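Local coordinates for uncharacterized protein Atu2452 (Agrobacterium tumefaciens, PDB 2R8B) that is of unknown function but has an alpha/beta-hydrolase fold of the dienelactone hydrolase family and is probably a serine hydrolase, at residues A[125-128]-A[129-133]; A[230-233]-A[234-238]. One frame throughout, in Å; residues are numbered along the deposited sequence.

Contact 1 (125-133) comes first along the chain, in helix 117-138; contact 2 (230-238) follows near the C-terminus, where the loop after strand 220-226 runs into helix 234-244. Their centres are 28 Å apart and their nearest atoms about 17 Å, so they do not touch, and they lie on opposite sides of the chain's centre. What they share is the central mixed sheet of this alpha/beta-hydrolase fold. Contact 1 packs on strands 64-68 and 90-94, toward one end of the strand order, whereas contact 2 follows edge strand 220-226, in the loop and first turn of helix 234-244. The loop of contact 2 carries His230, probable partner of Ser149 and Asp199 in a catalytic triad.

Contact 1 (A[125-128]-A[129-133]); sequences GKMA and DFIKA
Met127, a selenomethionine, reaches one turn along the helix to the side chains of Phe130 and Ile131. CB and CG only carry its chain outward; the bend at chi2 (-60°) sets SE beside the next turn, and SE makes the contacts. SE lies 3.9 Å from Ile131 CD1, the two side chains crossing obliquely, and 4.2 Å from Phe130 CD2. The chain bends again at chi3 before CE, its tip. This is a Met-aromatic contact of oblique geometry: SE stands 5.4 Å from the centroid of the Phe130 ring, 61° off its normal. All three side chains belong to the inward face of helix 117-138, which covers the central sheet of the alpha/beta-hydrolase fold: Met127 touches Leu68 and Pro94, Ile131 sits on Leu64 and Val66, and Phe130 reaches Leu92. Phe130 has CG anti to its backbone N (chi1 179°), which carries the ring off toward Tyr51 and His53, both met edge-to-face. Beneath these groups runs the i to i+4 backbone bonding: Ile131 N to Met127 O at 2.8 Å, with Phe130 N to Lys126 O and Lys132 N to Ala128 O. The bond from Asp129 N to Gly125 O is weak, at 3.4 Å. On the exposed flank, the aliphatic part of Lys132 folds back so that CD comes 3.4 Å from Ala128 O.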
loop_
_atom_site.group_PDB
_atom_site.type_symbol
_atom_site.label_atom_id
_atom_site.label_comp_id
_atom_site.label_asym_id
_atom_site.label_seq_id
_atom_site.Cartn_x
_atom_site.Cartn_y
_atom_site.Cartn_z
ATOM N N GLY A 125 7.579 5.199 9.459
ATOM C CA GLY A 125 7.484 5.004 10.891
ATOM C C GLY A 125 6.126 5.326 11.463
ATOM O O GLY A 125 5.696 4.652 12.387
ATOM N N LYS A 126 5.441 6.335 10.916
ATOM C CA LYS A 126 4.081 6.699 11.365
ATOM C C LYS A 126 3.065 5.632 10.955
ATOM O O LYS A 126 2.374 5.091 11.809
ATOM C CB LYS A 126 3.684 8.074 10.827
ATOM C CG LYS A 126 2.429 8.694 11.417
ATOM C CD LYS A 126 2.327 10.200 11.106
ATOM C CE LYS A 126 0.855 10.651 10.998
ATOM N NZ LYS A 126 0.631 12.127 11.160
HETATM N N MSE A 127 2.999 5.312 9.657
HETATM C CA MSE A 127 2.198 4.189 9.149
HETATM C C MSE A 127 2.332 2.881 9.911
HETATM O O MSE A 127 1.320 2.298 10.341
HETATM C CB MSE A 127 2.576 3.871 7.734
HETATM C CG MSE A 127 1.647 4.394 6.766
HETATM SE SE MSE A 127 -0.171 3.759 6.915
HETATM C CE MSE A 127 -0.874 5.479 6.281
ATOM N N ALA A 128 3.565 2.394 10.047
ATOM C CA ALA A 128 3.804 1.183 10.801
ATOM C C ALA A 128 3.066 1.244 12.148
ATOM O O ALA A 128 2.291 0.351 12.471
ATOM C CB ALA A 128 5.266 1.004 11.024
ATOM N N ASP A 129 3.297 2.311 12.912
ATOM C CA ASP A 129 2.742 2.439 14.249
ATOM C C ASP A 129 1.228 2.423 14.242
ATOM O O ASP A 129 0.604 1.684 15.026
ATOM C CB ASP A 129 3.259 3.716 14.900
ATOM C CG ASP A 129 4.692 3.580 15.337
ATOM O OD1 ASP A 129 5.087 2.415 15.572
ATOM O OD2 ASP A 129 5.419 4.607 15.441
ATOM N N PHE A 130 0.678 3.246 13.347
ATOM C CA PHE A 130 -0.728 3.391 13.083
ATOM C C PHE A 130 -1.298 2.009 12.816
ATOM O O PHE A 130 -2.215 1.575 13.493
ATOM C CB PHE A 130 -0.865 4.306 11.868
ATOM C CG PHE A 130 -2.277 4.551 11.415
ATOM C CD1 PHE A 130 -3.104 5.440 12.089
ATOM C CD2 PHE A 130 -2.758 3.960 10.265
ATOM C CE1 PHE A 130 -4.410 5.699 11.653
ATOM C CE2 PHE A 130 -4.056 4.222 9.823
ATOM C CZ PHE A 130 -4.879 5.083 10.530
ATOM N N ILE A 131 -0.725 1.283 11.875
ATOM C CA ILE A 131 -1.182 -0.082 11.623
ATOM C C ILE A 131 -1.083 -1.012 12.869
ATOM O O ILE A 131 -2.093 -1.559 13.274
ATOM C CB ILE A 131 -0.524 -0.669 10.328
ATOM C CG1 ILE A 131 -1.062 0.071 9.098
ATOM C CG2 ILE A 131 -0.819 -2.172 10.190
ATOM C CD1 ILE A 131 -0.174 0.018 7.908
ATOM N N LYS A 132 0.088 -1.179 13.484
ATOM C CA LYS A 132 0.222 -1.969 14.733
ATOM C C LYS A 132 -0.815 -1.593 15.821
ATOM O O LYS A 132 -1.330 -2.465 16.557
ATOM C CB LYS A 132 1.624 -1.823 15.349
ATOM C CG LYS A 132 2.758 -2.542 14.605
ATOM C CD LYS A 132 4.044 -1.694 14.612
ATOM C CE LYS A 132 5.287 -2.476 14.157
ATOM N NZ LYS A 132 5.886 -3.212 15.323
ATOM N N ALA A 133 -1.072 -0.285 15.935
ATOM C CA ALA A 133 -1.927 0.254 16.990
ATOM C C ALA A 133 -3.387 -0.113 16.723
ATOM O O ALA A 133 -4.113 -0.417 17.652
ATOM C CB ALA A 133 -1.735 1.782 17.145
#

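Contact 2 (A[230-233]-A[234-238]); sequences HEIR and SGEID
The start of helix 234-244 is joined here to the loop that carries His230, the probable histidine of a Ser-His-Asp triad with Ser149 and Asp199 in this alpha/beta-hydrolase fold. Arg233 occupies the N-cap position, and the buried Glu236, three residues on, reaches back to it. With CG beside its own backbone N and the chain extended beyond, Glu236 brings OE1 to Arg233 N at 3.2 Å, the N3 side chain's half of a capping box; the donor stands above the carboxylate plane, 38° out of it. Arg233 O also accepts two weak bonds, from Glu236 N at 2.8 Å and Ile237 N at 3.3 Å. The carboxylate of Glu236 has further partners: OE2 bonds Thr194 OG1 and OE1 bonds His173 NE2, which tie the first turn to the sheet and to the loop beyond strand 168-172. Beside this polar grip, Ile232 and Ile237 cross at about a right angle, CG2 of Ile232 lying 3.9 Å from CG1 of Ile237. On the outer side, Arg233 holds Glu231 side-on in a salt bridge, the carboxylate carbon lying at the guanidinium edge, with NE 2.7 Å and NH2 2.9 Å from the same Glu231 OE1.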
loop_
_atom_site.group_PDB
_atom_site.type_symbol
_atom_site.label_atom_id
_atom_site.label_comp_id
_atom_site.label_asym_id
_atom_site.label_seq_id
_atom_site.Cartn_x
_atom_site.Cartn_y
_atom_site.Cartn_z
ATOM N N HIS A 230 -0.701 5.307 -16.476
ATOM C CA HIS A 230 -0.887 5.351 -15.023
ATOM C C HIS A 230 -2.300 4.952 -14.593
ATOM O O HIS A 230 -2.595 4.809 -13.374
ATOM C CB HIS A 230 -0.629 6.772 -14.535
ATOM C CG HIS A 230 -0.249 6.856 -13.090
ATOM N ND1 HIS A 230 0.759 6.084 -12.532
ATOM C CD2 HIS A 230 -0.711 7.644 -12.092
ATOM C CE1 HIS A 230 0.905 6.399 -11.257
ATOM N NE2 HIS A 230 0.016 7.334 -10.962
ATOM N N GLU A 231 -3.196 4.804 -15.566
ATOM C CA GLU A 231 -4.581 4.426 -15.269
ATOM C C GLU A 231 -4.672 3.000 -14.730
ATOM O O GLU A 231 -3.903 2.093 -15.126
ATOM C CB GLU A 231 -5.483 4.593 -16.496
ATOM C CG GLU A 231 -5.543 3.389 -17.471
ATOM C CD GLU A 231 -4.395 3.335 -18.499
ATOM O OE1 GLU A 231 -4.478 2.518 -19.441
ATOM O OE2 GLU A 231 -3.430 4.117 -18.392
ATOM N N ILE A 232 -5.593 2.822 -13.793
ATOM C CA ILE A 232 -6.023 1.499 -13.369
ATOM C C ILE A 232 -6.976 0.934 -14.422
ATOM O O ILE A 232 -8.029 1.555 -14.649
ATOM C CB ILE A 232 -6.769 1.620 -12.061
ATOM C CG1 ILE A 232 -5.787 1.876 -10.936
ATOM C CG2 ILE A 232 -7.633 0.381 -11.787
ATOM C CD1 ILE A 232 -6.518 2.234 -9.667
ATOM N N ARG A 233 -6.615 -0.192 -15.073
ATOM C CA ARG A 233 -7.559 -0.930 -15.958
ATOM C C ARG A 233 -8.472 -1.906 -15.203
ATOM O O ARG A 233 -8.128 -2.393 -14.117
ATOM C CB ARG A 233 -6.864 -1.631 -17.126
ATOM C CG ARG A 233 -6.245 -0.619 -18.033
ATOM C CD ARG A 233 -6.039 -1.061 -19.485
ATOM N NE ARG A 233 -5.348 0.031 -20.163
ATOM C CZ ARG A 233 -5.098 0.102 -21.459
ATOM N NH1 ARG A 233 -5.490 -0.861 -22.259
ATOM N NH2 ARG A 233 -4.445 1.145 -21.940
ATOM N N SER A 234 -9.637 -2.181 -15.795
ATOM C CA SER A 234 -10.571 -3.090 -15.189
ATOM C C SER A 234 -9.876 -4.427 -14.972
ATOM O O SER A 234 -10.146 -5.107 -13.972
ATOM C CB SER A 234 -11.839 -3.236 -16.025
ATOM O OG SER A 234 -11.715 -4.302 -16.938
ATOM N N GLY A 235 -8.958 -4.769 -15.876
ATOM C CA GLY A 235 -8.115 -5.949 -15.713
ATOM C C GLY A 235 -7.314 -5.998 -14.418
ATOM O O GLY A 235 -7.133 -7.079 -13.843
ATOM N N GLU A 236 -6.803 -4.842 -13.971
ATOM C CA GLU A 236 -6.114 -4.743 -12.641
ATOM C C GLU A 236 -7.081 -5.073 -11.502
ATOM O O GLU A 236 -6.721 -5.735 -10.531
ATOM C CB GLU A 236 -5.546 -3.342 -12.332
ATOM C CG GLU A 236 -4.852 -2.609 -13.459
ATOM C CD GLU A 236 -3.920 -1.473 -12.998
ATOM O OE1 GLU A 236 -3.689 -0.531 -13.801
ATOM O OE2 GLU A 236 -3.399 -1.513 -11.860
ATOM N N ILE A 237 -8.312 -4.589 -11.616
ATOM C CA ILE A 237 -9.242 -4.778 -10.541
ATOM C C ILE A 237 -9.564 -6.250 -10.464
ATOM O O ILE A 237 -9.694 -6.777 -9.368
ATOM C CB ILE A 237 -10.495 -3.897 -10.669
ATOM C CG1 ILE A 237 -10.092 -2.426 -10.537
ATOM C CG2 ILE A 237 -11.554 -4.271 -9.580
ATOM C CD1 ILE A 237 -11.173 -1.438 -11.005
ATOM N N ASP A 238 -9.623 -6.918 -11.612
ATOM C CA ASP A 238 -9.838 -8.357 -11.631
ATOM C C ASP A 238 -8.790 -9.096 -10.858
ATOM O O ASP A 238 -9.087 -9.832 -9.926
ATOM C CB ASP A 238 -9.871 -8.862 -13.056
ATOM C CG ASP A 238 -11.118 -8.428 -13.758
ATOM O OD1 ASP A 238 -12.058 -7.917 -13.088
ATOM O OD2 ASP A 238 -11.175 -8.591 -14.982
#